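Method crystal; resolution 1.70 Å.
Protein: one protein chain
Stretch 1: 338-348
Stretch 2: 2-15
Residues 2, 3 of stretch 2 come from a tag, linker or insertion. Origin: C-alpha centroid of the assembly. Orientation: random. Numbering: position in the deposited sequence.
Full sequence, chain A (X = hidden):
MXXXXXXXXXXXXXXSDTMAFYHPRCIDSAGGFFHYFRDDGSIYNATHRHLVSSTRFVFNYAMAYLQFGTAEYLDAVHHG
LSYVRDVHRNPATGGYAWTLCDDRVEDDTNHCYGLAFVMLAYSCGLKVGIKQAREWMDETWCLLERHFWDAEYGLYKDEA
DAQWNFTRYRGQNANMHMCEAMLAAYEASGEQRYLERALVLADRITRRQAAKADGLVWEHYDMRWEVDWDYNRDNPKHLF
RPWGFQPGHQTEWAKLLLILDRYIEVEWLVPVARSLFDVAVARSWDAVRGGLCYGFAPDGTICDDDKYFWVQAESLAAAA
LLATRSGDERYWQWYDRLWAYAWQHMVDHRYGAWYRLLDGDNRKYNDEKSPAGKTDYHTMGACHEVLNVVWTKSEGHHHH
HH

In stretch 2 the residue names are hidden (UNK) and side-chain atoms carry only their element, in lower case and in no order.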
# COMPACT_ATOMS: atom_id res chain seq x y z
N LEU A 338 -17.53 3.36 -7.01
CA LEU A 338 -16.56 3.41 -5.92
C LEU A 338 -16.27 4.87 -5.58
O LEU A 338 -16.25 5.24 -4.41
CB LEU A 338 -15.27 2.65 -6.30
CG LEU A 338 -15.44 1.12 -6.19
CD1 LEU A 338 -14.35 0.40 -6.99
CD2 LEU A 338 -15.40 0.64 -4.76
N TRP A 339 -16.03 5.69 -6.60
CA TRP A 339 -15.80 7.11 -6.32
C TRP A 339 -17.06 7.79 -5.73
O TRP A 339 -16.92 8.62 -4.85
CB TRP A 339 -15.34 7.87 -7.57
CG TRP A 339 -13.89 8.01 -7.70
CD1 TRP A 339 -13.11 7.59 -8.74
CD2 TRP A 339 -13.03 8.69 -6.80
NE1 TRP A 339 -11.80 7.94 -8.51
CE2 TRP A 339 -11.72 8.62 -7.33
CE3 TRP A 339 -13.22 9.37 -5.59
CZ2 TRP A 339 -10.63 9.19 -6.68
CZ3 TRP A 339 -12.15 9.90 -4.94
CH2 TRP A 339 -10.86 9.82 -5.49
N ALA A 340 -18.25 7.46 -6.23
CA ALA A 340 -19.47 8.07 -5.71
C ALA A 340 -19.61 7.77 -4.23
O ALA A 340 -19.93 8.65 -3.44
CB ALA A 340 -20.68 7.60 -6.47
N TYR A 341 -19.38 6.51 -3.84
CA TYR A 341 -19.34 6.17 -2.41
C TYR A 341 -18.28 6.95 -1.61
O TYR A 341 -18.53 7.54 -0.55
CB TYR A 341 -19.11 4.67 -2.24
CG TYR A 341 -18.96 4.34 -0.80
CD1 TYR A 341 -20.07 4.31 0.04
CD2 TYR A 341 -17.72 4.11 -0.24
CE1 TYR A 341 -19.93 4.07 1.37
CE2 TYR A 341 -17.57 3.88 1.11
CZ TYR A 341 -18.68 3.86 1.92
OH TYR A 341 -18.57 3.64 3.29
N ALA A 342 -17.07 6.91 -2.11
CA ALA A 342 -15.96 7.58 -1.43
C ALA A 342 -16.20 9.08 -1.33
O ALA A 342 -15.99 9.67 -0.30
CB ALA A 342 -14.65 7.27 -2.19
N TRP A 343 -16.63 9.70 -2.41
CA TRP A 343 -16.89 11.15 -2.37
C TRP A 343 -17.99 11.54 -1.37
O TRP A 343 -17.84 12.53 -0.66
CB TRP A 343 -17.26 11.64 -3.76
CG TRP A 343 -17.11 13.09 -3.93
CD1 TRP A 343 -18.12 13.98 -4.11
CD2 TRP A 343 -15.89 13.83 -3.97
NE1 TRP A 343 -17.59 15.25 -4.27
CE2 TRP A 343 -16.23 15.19 -4.16
CE3 TRP A 343 -14.54 13.48 -3.83
CZ2 TRP A 343 -15.26 16.22 -4.20
CZ3 TRP A 343 -13.58 14.50 -3.86
CH2 TRP A 343 -13.94 15.85 -4.04
N GLN A 344 -19.02 10.73 -1.27
CA GLN A 344 -20.14 11.02 -0.39
C GLN A 344 -19.78 10.73 1.07
O GLN A 344 -20.22 11.46 1.97
CB GLN A 344 -21.40 10.23 -0.80
CG GLN A 344 -22.60 10.46 0.13
CD GLN A 344 -23.06 11.91 0.13
OE1 GLN A 344 -23.22 12.52 -0.94
NE2 GLN A 344 -23.28 12.47 1.33
N HIS A 345 -19.02 9.66 1.33
CA HIS A 345 -18.80 9.23 2.72
C HIS A 345 -17.40 9.27 3.32
O HIS A 345 -17.24 9.38 4.53
CB HIS A 345 -19.34 7.80 2.89
CG HIS A 345 -20.82 7.69 2.66
ND1 HIS A 345 -21.37 7.17 1.51
CD2 HIS A 345 -21.87 8.08 3.43
CE1 HIS A 345 -22.69 7.24 1.59
NE2 HIS A 345 -23.01 7.79 2.74
N MET A 346 -16.38 9.04 2.50
CA MET A 346 -15.03 8.86 3.01
C MET A 346 -14.10 10.06 2.89
O MET A 346 -13.16 10.20 3.66
CB MET A 346 -14.38 7.65 2.31
CG MET A 346 -15.17 6.35 2.50
SD MET A 346 -14.18 4.88 3.05
CE MET A 346 -13.59 5.62 4.51
N VAL A 347 -14.32 10.92 1.90
CA VAL A 347 -13.46 12.08 1.72
C VAL A 347 -13.96 13.23 2.60
O VAL A 347 -15.14 13.56 2.59
CB VAL A 347 -13.48 12.54 0.24
CG1 VAL A 347 -12.65 13.85 0.08
CG2 VAL A 347 -12.97 11.45 -0.70
N ASP A 348 -13.04 13.83 3.35
CA ASP A 348 -13.37 14.92 4.29
C ASP A 348 -13.35 16.21 3.46
O ASP A 348 -12.29 16.70 3.10
CB ASP A 348 -12.35 14.98 5.41
CG ASP A 348 -12.63 16.10 6.44
OD1 ASP A 348 -13.42 17.05 6.12
OD2 ASP A 348 -12.10 16.03 7.57
N UNK A 2 -22.58 14.57 -11.64
CA UNK A 2 -22.00 15.39 -12.74
C UNK A 2 -20.48 15.57 -12.65
O UNK A 2 -19.84 15.89 -13.66
c UNK A 2 -22.64 16.77 -12.78
o UNK A 2 -22.24 17.45 -13.96
N UNK A 3 -19.91 15.41 -11.45
CA UNK A 3 -18.45 15.49 -11.26
C UNK A 3 -17.83 14.39 -12.14
O UNK A 3 -18.30 13.24 -12.12
c UNK A 3 -16.53 17.28 -9.29
c UNK A 3 -16.80 15.79 -9.10
c UNK A 3 -18.10 15.31 -9.76
c UNK A 3 -16.81 15.49 -7.61
N UNK A 4 -16.82 14.73 -12.95
CA UNK A 4 -16.20 13.71 -13.79
C UNK A 4 -15.02 13.08 -13.03
O UNK A 4 -13.90 13.59 -13.10
c UNK A 4 -15.74 14.23 -15.17
c UNK A 4 -15.18 13.10 -16.07
o UNK A 4 -14.68 13.38 -17.19
o UNK A 4 -15.21 11.92 -15.64
N UNK A 5 -15.30 11.97 -12.35
CA UNK A 5 -14.26 11.27 -11.56
C UNK A 5 -13.14 10.67 -12.40
O UNK A 5 -12.06 10.38 -11.87
c UNK A 5 -14.90 10.15 -10.72
c UNK A 5 -16.20 11.80 -7.56
c UNK A 5 -17.54 11.45 -7.62
c UNK A 5 -15.34 11.37 -8.57
c UNK A 5 -18.02 10.74 -8.68
c UNK A 5 -17.16 10.32 -9.70
c UNK A 5 -15.82 10.63 -9.66
N UNK A 6 -13.36 10.52 -13.70
CA UNK A 6 -12.34 9.98 -14.60
C UNK A 6 -11.44 11.05 -15.19
O UNK A 6 -10.50 10.72 -15.92
c UNK A 6 -12.98 9.23 -15.76
n UNK A 6 -16.16 6.09 -18.55
c UNK A 6 -14.13 8.27 -15.43
c UNK A 6 -14.62 7.50 -16.66
n UNK A 6 -15.93 6.87 -16.40
n UNK A 6 -17.81 5.69 -17.00
c UNK A 6 -16.63 6.22 -17.32
N UNK A 7 -11.71 12.33 -14.93
CA UNK A 7 -10.86 13.39 -15.52
C UNK A 7 -9.59 13.65 -14.73
O UNK A 7 -9.58 13.57 -13.52
o UNK A 7 -12.06 15.16 -14.40
c UNK A 7 -11.62 14.69 -15.66
N UNK A 8 -8.50 13.97 -15.43
CA UNK A 8 -7.29 14.44 -14.80
C UNK A 8 -7.49 15.67 -13.89
O UNK A 8 -6.84 15.79 -12.86
c UNK A 8 -6.21 14.73 -15.86
N UNK A 9 -8.40 16.56 -14.28
CA UNK A 9 -8.76 17.73 -13.49
C UNK A 9 -9.21 17.29 -12.09
O UNK A 9 -8.73 17.79 -11.09
o UNK A 9 -9.57 20.49 -12.97
c UNK A 9 -10.42 19.69 -13.44
o UNK A 9 -11.66 19.88 -13.36
c UNK A 9 -9.92 18.47 -14.20
N UNK A 10 -10.13 16.34 -12.04
CA UNK A 10 -10.63 15.84 -10.78
C UNK A 10 -9.47 15.22 -9.99
O UNK A 10 -9.27 15.53 -8.79
c UNK A 10 -12.09 14.16 -9.68
c UNK A 10 -12.58 13.10 -7.19
c UNK A 10 -11.74 14.82 -10.96
c UNK A 10 -13.12 14.33 -7.51
c UNK A 10 -11.82 12.39 -8.12
c UNK A 10 -12.86 14.86 -8.74
c UNK A 10 -11.57 12.92 -9.35
N UNK A 11 -8.75 14.30 -10.62
CA UNK A 11 -7.70 13.55 -9.91
C UNK A 11 -6.58 14.44 -9.36
O UNK A 11 -6.13 14.29 -8.20
c UNK A 11 -7.13 12.42 -10.80
c UNK A 11 -8.54 10.47 -10.05
c UNK A 11 -7.81 10.57 -12.45
c UNK A 11 -8.21 11.39 -11.22
N UNK A 12 -6.12 15.39 -10.18
CA UNK A 12 -5.08 16.31 -9.75
C UNK A 12 -5.53 17.21 -8.61
O UNK A 12 -4.79 17.43 -7.65
c UNK A 12 -4.56 17.16 -10.93
c UNK A 12 -3.19 17.15 -13.18
n UNK A 12 -2.93 18.56 -12.83
n UNK A 12 -0.57 18.50 -12.73
c UNK A 12 -1.74 19.15 -12.61
n UNK A 12 -1.73 20.45 -12.27
c UNK A 12 -3.68 16.33 -11.92
N UNK A 13 -6.77 17.69 -8.71
CA UNK A 13 -7.33 18.56 -7.69
C UNK A 13 -7.46 17.76 -6.41
O UNK A 13 -7.17 18.27 -5.35
c UNK A 13 -9.22 20.17 -7.04
c UNK A 13 -8.69 19.17 -8.10
o UNK A 13 -8.53 19.88 -9.35
N UNK A 14 -7.91 16.52 -6.51
CA UNK A 14 -8.08 15.70 -5.32
C UNK A 14 -6.76 15.43 -4.62
O UNK A 14 -6.67 15.52 -3.38
c UNK A 14 -9.03 13.57 -4.39
n UNK A 14 -9.70 14.05 -3.28
c UNK A 14 -8.82 14.40 -5.61
c UNK A 14 -9.68 13.12 -2.33
c UNK A 14 -8.56 12.35 -4.05
n UNK A 14 -9.01 12.07 -2.78
N UNK A 15 -5.73 15.10 -5.39
CA UNK A 15 -4.41 14.91 -4.84
C UNK A 15 -3.91 16.19 -4.12
O UNK A 15 -3.38 16.18 -3.00
c UNK A 15 -3.63 13.07 -6.43
c UNK A 15 -2.97 12.77 -7.82
c UNK A 15 -1.91 14.59 -5.30
c UNK A 15 -3.38 14.49 -5.92

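Position 2 carries one carbon and one oxygen, out of reach of stretch 1: Ser2, from the expression tag. Position 3, also from the tag, has four carbons forked at the second. One terminal carbon lies over the face of the Trp343 indole; the residue is Leu3, and its CD2 sits 3.4 Å from Trp343 NE1, in a CH-pi contact 27° off the ring normal.

At position 4, two carbons, the second bearing two oxygens, touch nothing on stretch 1. This is Asp4; its OD1 accepts a 3.0 Å hydrogen bond from N of position 6. Position 5 has one carbon and a six-carbon ring, with Trp339 CB over one ring face: Phe5, its CG 3.5 Å from Trp339 CB. The Phe5 ring is near parallel to the five-membered ring of Trp339 (planes at 2°), but slid so far that they barely overlap, while its edge turns toward the face of Trp343 (planes at 69°).

Position 6 shows three carbons, a nitrogen, then a carbon with two more nitrogens: Arg6, its CA-to-CB bond directed away from stretch 1. Position 7, one carbon and one oxygen, is Ser7. Its OG donates to Asp4 O at 2.7 Å and accepts from N of position 10 at 3.3 Å, capping the helix that begins at the next residue.

A lone carbon makes position 8 Ala8; two carbons, the second with two oxygens, make position 9 Asp9. Neither reaches stretch 1. Position 10 again has one carbon and a six-carbon ring, which meets both indoles: Phe10, with CE2 3.7 Å from Trp339 CZ2 and CE1 3.7 Å from Trp343 CZ3. Its edge addresses both tryptophan faces, at 85° and 71°.

Position 11, four carbons forked at the second, brings its end toward Trp339: Leu11, CD2 to Trp339 CZ2 4.2 Å. Position 12 repeats the guanidinium pattern, Arg12, out of reach. Position 13, one carbon bearing an oxygen and a carbon, is Thr13, whose OG1 donates to Asp9 O at 2.7 Å. Position 14 has one carbon and then a five-membered ring of three carbons and two nitrogens, which meets Trp339, Trp343 and Val347: His14. The edge of Trp339 points at its face (planes at 88°), and Val347 CG1 lies 3.9 Å from His14 CE1. Position 15, four carbons forked at the first with one longer arm, is Ile15, out of reach.

No hydrogen bond crosses the contact, which buries 437 Å². Trp339 and Trp343, one helical turn apart, engage Phe5, Phe10 and His14, so mainly aromatic packing joins the stretches.

Stretch 2 (2-15) SLDFRSADFLRTHI
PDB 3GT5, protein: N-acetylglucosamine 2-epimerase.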